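PDB 2IVF: ethylbenzene dehydrogenase beta-subunit from Aromatoleum aromaticum, which is an iron-sulfur subunit of the 4Fe-4S dicluster family, carrying three 4Fe-4S clusters and one 3Fe-4S cluster that probably relay electrons. Local coordinates for residues V36-I41 with M51-V56. Numbering follows the deposited sequence.
With SF4 (iron/sulfur cluster), chain U.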
ATOM      1  N   VAL B  36     -10.707  -2.912  -4.001  1.00 25.04           N
ATOM      2  CA  VAL B  36     -10.897  -1.648  -4.739  1.00 24.93           C
ATOM      3  C   VAL B  36     -11.350  -1.876  -6.177  1.00 25.22           C
ATOM      4  O   VAL B  36     -12.059  -1.031  -6.725  1.00 25.66           O
ATOM      5  CB  VAL B  36      -9.674  -0.692  -4.676  1.00 27.14           C
ATOM      6  CG1 VAL B  36      -9.189  -0.463  -3.196  1.00 22.72           C
ATOM      7  CG2 VAL B  36      -8.541  -1.123  -5.610  1.00 25.46           C
ATOM      8  N   ALA B  37     -10.947  -3.002  -6.784  1.00 24.79           N
ATOM      9  CA  ALA B  37     -11.342  -3.343  -8.154  1.00 24.34           C
ATOM     10  C   ALA B  37     -12.857  -3.434  -8.189  1.00 23.85           C
ATOM     11  O   ALA B  37     -13.514  -2.813  -9.000  1.00 22.85           O
ATOM     12  CB  ALA B  37     -10.685  -4.718  -8.604  1.00 23.08           C
ATOM     13  N   CYS B  38     -13.413  -4.185  -7.250  1.00 24.11           N
ATOM     14  CA  CYS B  38     -14.869  -4.302  -7.155  1.00 24.42           C
ATOM     15  C   CYS B  38     -15.525  -2.979  -6.846  1.00 24.86           C
ATOM     16  O   CYS B  38     -16.514  -2.606  -7.502  1.00 25.23           O
ATOM     17  CB  CYS B  38     -15.258  -5.257  -6.040  1.00 25.39           C
ATOM     18  SG  CYS B  38     -17.013  -5.606  -6.087  1.00 23.51           S
ATOM     19  N   LYS B  39     -14.989  -2.284  -5.838  1.00 25.27           N
ATOM     20  CA  LYS B  39     -15.657  -1.121  -5.254  1.00 25.07           C
ATOM     21  C   LYS B  39     -15.788  -0.022  -6.290  1.00 24.97           C
ATOM     22  O   LYS B  39     -16.792   0.691  -6.344  1.00 24.50           O
ATOM     23  CB  LYS B  39     -14.853  -0.581  -4.075  1.00 25.98           C
ATOM     24  CG  LYS B  39     -15.653   0.349  -3.115  1.00 26.61           C
ATOM     25  CD  LYS B  39     -15.763  -0.335  -1.733  1.00 29.58           C
ATOM     26  CE  LYS B  39     -16.799   0.208  -0.843  1.00 30.01           C
ATOM     27  NZ  LYS B  39     -18.165  -0.105  -1.266  1.00 25.85           N
ATOM     28  N   ASN B  40     -14.741   0.115  -7.089  1.00 25.10           N
ATOM     29  CA  ASN B  40     -14.650   1.202  -8.044  1.00 24.34           C
ATOM     30  C   ASN B  40     -15.432   0.987  -9.313  1.00 24.09           C
ATOM     31  O   ASN B  40     -15.539   1.907 -10.119  1.00 26.16           O
ATOM     32  CB  ASN B  40     -13.176   1.565  -8.293  1.00 23.68           C
ATOM     33  CG  ASN B  40     -12.613   2.379  -7.137  1.00 24.93           C
ATOM     34  OD1 ASN B  40     -12.802   3.604  -7.091  1.00 25.01           O
ATOM     35  ND2 ASN B  40     -12.033   1.695  -6.151  1.00 23.95           N
ATOM     36  N   ILE B  41     -16.010  -0.199  -9.488  1.00 23.87           N
ATOM     37  CA  ILE B  41     -17.079  -0.368 -10.465  1.00 23.10           C
ATOM     38  C   ILE B  41     -18.453  -0.341  -9.825  1.00 23.73           C
ATOM     39  O   ILE B  41     -19.318   0.438 -10.258  1.00 22.47           O
ATOM     40  CB  ILE B  41     -16.952  -1.671 -11.270  1.00 23.02           C
ATOM     41  CG1 ILE B  41     -15.545  -1.827 -11.807  1.00 22.13           C
ATOM     42  CG2 ILE B  41     -18.032  -1.698 -12.413  1.00 22.27           C
ATOM     43  CD1 ILE B  41     -15.196  -3.242 -12.278  1.00 23.00           C
ATOM     44  N   MET B  51     -20.468  -1.654   1.410  1.00 25.06           N
ATOM     45  CA  MET B  51     -20.419  -3.001   0.892  1.00 24.81           C
ATOM     46  C   MET B  51     -19.073  -3.283   0.294  1.00 24.29           C
ATOM     47  O   MET B  51     -18.613  -2.552  -0.605  1.00 24.12           O
ATOM     48  CB  MET B  51     -21.458  -3.181  -0.188  1.00 24.71           C
ATOM     49  CG  MET B  51     -22.874  -2.838   0.219  1.00 25.44           C
ATOM     50  SD  MET B  51     -23.976  -3.056  -1.201  1.00 25.07           S
ATOM     51  CE  MET B  51     -25.584  -2.628  -0.494  1.00 25.35           C
ATOM     52  N   ARG B  52     -18.445  -4.350   0.781  1.00 23.79           N
ATOM     53  CA  ARG B  52     -17.217  -4.889   0.199  1.00 23.96           C
ATOM     54  C   ARG B  52     -17.535  -6.257  -0.311  1.00 24.72           C
ATOM     55  O   ARG B  52     -17.272  -7.274   0.341  1.00 24.51           O
ATOM     56  CB  ARG B  52     -16.073  -4.913   1.234  1.00 24.49           C
ATOM     57  CG  ARG B  52     -15.469  -3.558   1.483  1.00 24.23           C
ATOM     58  CD  ARG B  52     -16.230  -2.821   2.582  1.00 27.44           C
ATOM     59  NE  ARG B  52     -15.625  -1.518   2.871  1.00 23.29           N
ATOM     60  CZ  ARG B  52     -16.046  -0.721   3.832  1.00 21.73           C
ATOM     61  NH1 ARG B  52     -17.088  -1.063   4.560  1.00 23.16           N
ATOM     62  NH2 ARG B  52     -15.444   0.432   4.071  1.00 23.50           N
ATOM     63  N   TRP B  53     -18.151  -6.276  -1.484  1.00 23.94           N
ATOM     64  CA  TRP B  53     -18.579  -7.532  -2.101  1.00 24.15           C
ATOM     65  C   TRP B  53     -17.363  -8.418  -2.254  1.00 24.00           C
ATOM     66  O   TRP B  53     -17.442  -9.591  -1.979  1.00 24.90           O
ATOM     67  CB  TRP B  53     -19.219  -7.318  -3.447  1.00 22.52           C
ATOM     68  CG  TRP B  53     -20.480  -6.541  -3.475  1.00 22.26           C
ATOM     69  CD1 TRP B  53     -21.304  -6.213  -2.426  1.00 22.95           C
ATOM     70  CD2 TRP B  53     -21.138  -6.071  -4.658  1.00 23.00           C
ATOM     71  NE1 TRP B  53     -22.398  -5.566  -2.885  1.00 24.35           N
ATOM     72  CE2 TRP B  53     -22.340  -5.471  -4.251  1.00 23.82           C
ATOM     73  CE3 TRP B  53     -20.828  -6.121  -6.027  1.00 23.41           C
ATOM     74  CZ2 TRP B  53     -23.204  -4.869  -5.145  1.00 19.55           C
ATOM     75  CZ3 TRP B  53     -21.690  -5.572  -6.912  1.00 23.25           C
ATOM     76  CH2 TRP B  53     -22.882  -4.952  -6.477  1.00 22.59           C
ATOM     77  N   ASN B  54     -16.229  -7.845  -2.658  1.00 24.79           N
ATOM     78  CA  ASN B  54     -14.969  -8.507  -2.524  1.00 24.28           C
ATOM     79  C   ASN B  54     -14.354  -7.940  -1.277  1.00 24.81           C
ATOM     80  O   ASN B  54     -14.202  -6.710  -1.141  1.00 22.13           O
ATOM     81  CB  ASN B  54     -14.017  -8.255  -3.693  1.00 25.04           C
ATOM     82  CG  ASN B  54     -12.692  -8.940  -3.475  1.00 24.95           C
ATOM     83  OD1 ASN B  54     -12.433  -9.973  -4.060  1.00 26.41           O
ATOM     84  ND2 ASN B  54     -11.855  -8.386  -2.569  1.00 22.41           N
ATOM     85  N   ASN B  55     -14.082  -8.831  -0.333  1.00 23.86           N
ATOM     86  CA  ASN B  55     -13.501  -8.407   0.920  1.00 23.71           C
ATOM     87  C   ASN B  55     -12.246  -9.202   1.236  1.00 24.36           C
ATOM     88  O   ASN B  55     -12.134 -10.376   0.883  1.00 24.35           O
ATOM     89  CB  ASN B  55     -14.506  -8.503   2.072  1.00 23.35           C
ATOM     90  CG  ASN B  55     -15.193  -9.807   2.133  1.00 22.54           C
ATOM     91  OD1 ASN B  55     -16.261  -9.992   1.498  1.00 26.51           O
ATOM     92  ND2 ASN B  55     -14.667 -10.704   2.914  1.00 16.88           N
ATOM     93  N   VAL B  56     -11.311  -8.557   1.901  1.00 23.70           N
ATOM     94  CA  VAL B  56     -10.066  -9.236   2.291  1.00 23.92           C
ATOM     95  C   VAL B  56      -9.710  -8.901   3.702  1.00 23.79           C
ATOM     96  O   VAL B  56      -9.616  -7.737   4.056  1.00 23.62           O
ATOM     97  CB  VAL B  56      -8.869  -8.887   1.392  1.00 23.76           C
ATOM     98  CG1 VAL B  56      -7.724  -9.773   1.757  1.00 22.72           C
ATOM     99  CG2 VAL B  56      -9.185  -9.006  -0.096  1.00 23.25           C
TER
HETATM  100 FE1  SF4 U1359     -18.191 -10.028  -7.390  1.00 24.74          FE
HETATM  101 FE2  SF4 U1359     -17.203  -7.608  -7.118  1.00 24.78          FE
HETATM  102 FE3  SF4 U1359     -15.561  -9.657  -7.693  1.00 26.01          FE
HETATM  103 FE4  SF4 U1359     -17.200  -8.746  -9.623  1.00 23.99          FE
HETATM  104  S1  SF4 U1359     -15.465  -7.596  -8.659  1.00 24.55           S
HETATM  105  S2  SF4 U1359     -16.920 -10.932  -9.047  1.00 24.48           S
HETATM  106  S3  SF4 U1359     -19.066  -8.121  -8.378  1.00 23.52           S
HETATM  107  S4  SF4 U1359     -16.803  -9.330  -5.734  1.00 24.40           S
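Cys38 and Asn54 mark where segment 36-41, part of helix 33-42, comes closest to the segment 51-56, their CA atoms 6.3 Å apart, with Lys39 and Arg52 the next nearest pair. Residues 51-54 pass the helix as an irregular loop before the chain enters strand 55-59, and no backbone hydrogen bond joins the two segments; side chains and a cluster do so instead. Cys38 has its SG anti to the backbone N (chi1 -171°), and this sulfur binds iron FE2 of the 4Fe-4S cluster at 2.3 Å. The same SG lies 3.8 Å from CB of Trp53 and meets the indole obliquely, a sulfur-aromatic contact 5.0 Å from the centroid of its six-membered ring. At its edge the indole reaches the cluster itself, CE3 of Trp53 lying 3.6 Å from sulfide S3, while Trp42 packs against the ring. Asn54 closes another part of the wall: its CB rests 4.0 Å from CB of Cys38, and its OD1 is held by Arg235. The backbone N of Asn54 is 3.5 Å from sulfide S4 of the cluster.

Lys39 ties the helix to Met51, just ahead of the residues that face the cluster. A bend at chi2 (115°) sets its CD, and a second at chi4 (71°) places NZ. This NZ donates a short 2.6 Å hydrogen bond to O of Met51. Thr43 contributes twice, its carbonyl accepting from the same NZ and its hydroxyl bonding to the same Met51 O. The guanidinium of Arg52 stays nearby but turns to the carbonyl of Asp93.

Such pockets illustrate how 4Fe-4S ferredoxin-type domains wrap a cluster in protein: a helical cysteine supplies a ligand, and a later loop shields its sulfur and two sulfides. Lys39 directs its NZ at carbonyls, not at the cluster, and so fixes the loop whose Trp53 and Asn54 cover the Cys38 thiolate.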